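Local coordinates for protein SecB-like chaperone Rv1957 (Mycobacterium tuberculosis, PDB 5MTW) that acts as the chaperone of a type II toxin-antitoxin system, binding the antitoxin HigA1, preventing its aggregation and allowing it to neutralise the toxin HigB1, at residues Val71-Cys76 against Glu107-Phe112. Sequence-based numbering, arbitrary orientation.
Sequences VVRISC and EFAALF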
loop_
_atom_site.group_PDB
_atom_site.type_symbol
_atom_site.label_atom_id
_atom_site.label_comp_id
_atom_site.label_asym_id
_atom_site.label_seq_id
_atom_site.Cartn_x
_atom_site.Cartn_y
_atom_site.Cartn_z
ATOM N N VAL A 71 -13.029 19.848 4.627
ATOM C CA VAL A 71 -12.161 18.693 4.873
ATOM C C VAL A 71 -12.576 17.917 6.105
ATOM O O VAL A 71 -12.711 18.492 7.177
ATOM C CB VAL A 71 -10.713 19.181 5.110
ATOM C CG1 VAL A 71 -9.769 17.988 5.421
ATOM C CG2 VAL A 71 -10.235 19.881 3.872
ATOM N N VAL A 72 -12.769 16.622 5.955
ATOM C CA VAL A 72 -13.005 15.701 7.086
ATOM C C VAL A 72 -11.698 15.055 7.448
ATOM O O VAL A 72 -11.000 14.478 6.556
ATOM C CB VAL A 72 -14.045 14.601 6.761
ATOM C CG1 VAL A 72 -14.209 13.652 7.966
ATOM C CG2 VAL A 72 -15.350 15.296 6.433
ATOM N N ARG A 73 -11.332 15.156 8.735
ATOM C CA ARG A 73 -10.089 14.607 9.246
ATOM C C ARG A 73 -10.421 13.578 10.326
ATOM O O ARG A 73 -11.331 13.789 11.171
ATOM C CB ARG A 73 -9.164 15.708 9.868
ATOM C CG ARG A 73 -8.566 16.699 8.937
ATOM C CD ARG A 73 -7.561 17.612 9.656
ATOM N NE ARG A 73 -8.254 18.696 10.336
ATOM C CZ ARG A 73 -8.332 18.854 11.664
ATOM N NH1 ARG A 73 -7.705 18.019 12.499
ATOM N NH2 ARG A 73 -9.053 19.880 12.147
ATOM N N ILE A 74 -9.721 12.468 10.286
ATOM C CA ILE A 74 -9.756 11.504 11.397
ATOM C C ILE A 74 -8.339 11.254 11.883
ATOM O O ILE A 74 -7.448 10.840 11.101
ATOM C CB ILE A 74 -10.491 10.184 11.042
ATOM C CG1 ILE A 74 -11.927 10.566 10.610
ATOM C CG2 ILE A 74 -10.487 9.237 12.249
ATOM C CD1 ILE A 74 -12.706 9.448 10.026
ATOM N N SER A 75 -8.161 11.646 13.141
ATOM C CA SER A 75 -6.933 11.412 13.939
ATOM C C SER A 75 -7.035 10.036 14.627
ATOM O O SER A 75 -8.113 9.677 15.120
ATOM C CB SER A 75 -6.757 12.552 14.980
ATOM O OG SER A 75 -5.550 12.383 15.678
ATOM N N CYS A 76 -5.990 9.215 14.518
ATOM C CA CYS A 76 -5.993 7.866 15.065
ATOM C C CYS A 76 -4.798 7.654 16.014
ATOM O O CYS A 76 -3.642 8.129 15.739
ATOM C CB CYS A 76 -5.926 6.831 13.963
ATOM S SG CYS A 76 -7.128 7.080 12.667
ATOM N N GLU A 107 -3.037 10.745 10.946
ATOM C CA GLU A 107 -4.279 11.382 10.622
ATOM C C GLU A 107 -4.531 11.479 9.104
ATOM O O GLU A 107 -3.597 11.791 8.375
ATOM C CB GLU A 107 -4.230 12.823 11.151
ATOM C CG GLU A 107 -5.541 13.549 11.037
ATOM C CD GLU A 107 -5.453 14.980 11.603
ATOM O OE1 GLU A 107 -4.355 15.506 11.779
ATOM O OE2 GLU A 107 -6.523 15.550 11.920
ATOM N N PHE A 108 -5.702 11.023 8.679
ATOM C CA PHE A 108 -6.138 11.065 7.326
ATOM C C PHE A 108 -7.112 12.246 7.112
ATOM O O PHE A 108 -7.839 12.703 8.033
ATOM C CB PHE A 108 -6.797 9.710 6.915
ATOM C CG PHE A 108 -5.775 8.656 6.451
ATOM C CD1 PHE A 108 -5.378 8.611 5.121
ATOM C CD2 PHE A 108 -5.182 7.737 7.346
ATOM C CE1 PHE A 108 -4.393 7.683 4.674
ATOM C CE2 PHE A 108 -4.223 6.825 6.918
ATOM C CZ PHE A 108 -3.889 6.748 5.572
ATOM N N ALA A 109 -7.139 12.721 5.874
ATOM C CA ALA A 109 -8.019 13.748 5.453
ATOM C C ALA A 109 -8.710 13.403 4.179
ATOM O O ALA A 109 -8.036 12.875 3.306
ATOM C CB ALA A 109 -7.230 14.968 5.131
ATOM N N ALA A 110 -9.997 13.723 4.125
ATOM C CA ALA A 110 -10.851 13.684 2.961
ATOM C C ALA A 110 -11.422 15.112 2.567
ATOM O O ALA A 110 -11.988 15.875 3.388
ATOM C CB ALA A 110 -11.961 12.636 3.141
ATOM N N LEU A 111 -11.270 15.428 1.293
ATOM C CA LEU A 111 -11.631 16.744 0.712
ATOM C C LEU A 111 -12.989 16.583 -0.024
ATOM O O LEU A 111 -13.144 15.664 -0.799
ATOM C CB LEU A 111 -10.590 17.152 -0.309
ATOM C CG LEU A 111 -10.842 18.486 -1.079
ATOM C CD1 LEU A 111 -11.015 19.629 -0.078
ATOM C CD2 LEU A 111 -9.739 18.795 -2.067
ATOM N N PHE A 112 -13.957 17.430 0.299
ATOM C CA PHE A 112 -15.230 17.410 -0.339
ATOM C C PHE A 112 -15.519 18.813 -0.812
ATOM O O PHE A 112 -15.045 19.804 -0.212
ATOM C CB PHE A 112 -16.355 17.093 0.630
ATOM C CG PHE A 112 -16.257 15.750 1.265
ATOM C CD1 PHE A 112 -15.426 15.568 2.341
ATOM C CD2 PHE A 112 -17.006 14.680 0.800
ATOM C CE1 PHE A 112 -15.340 14.344 2.970
ATOM C CE2 PHE A 112 -16.956 13.471 1.423
ATOM C CZ PHE A 112 -16.074 13.270 2.502
#
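Val72 and Ala110 form an antiparallel hydrogen-bonded pair, Val72 N reaching Ala110 O at 2.8 Å and Ala110 N returning to Val72 O at 2.7 Å. Two residues on, Ile74 and Phe108 form the next hydrogen-bonded pair, joining the two central strands of the SecB-like antiparallel sheet. Between these pairs, CA hydrogens add weaker contacts, as from Arg73 CA to Phe108 O at 3.2 Å.

On the face of Arg73 and Glu107 lies a salt bridge, Arg73 NH1 to Glu107 OE2, 2.8 Å. The oxygen offers its syn lone pair close to the guanidinium plane, although the two planar groups stand 78° apart. Glu107 CG is anti to the backbone N (chi1 -172°), and the extended chain beyond it carries the carboxylate over the neighbouring strand. Both chains are long enough to reach adjacent strands: Arg73 NE also forms a salt bridge with Asp61, and Glu107 OE1 one with Arg35, so charges alternate across all four strands.

Val71 CG1 meets Ala109 CB and Val71 CG2 meets Leu111 CD1, both at 4.0 Å; these three residues also pack against the bound peptide. On the other face, Val72 CG2 approaches the Phe112 ring obliquely, 3.6 Å from CE1, while Val72, Ile74 and Ala110 touch Leu140 of helix 125-154. The short methyls of Ala109 and Ala110 let peptide and helix come close.

The chemistry implies a sheet with one face packed against its own helix, the other shared between an ionic network and an apolar patch receiving the HigA1 peptide.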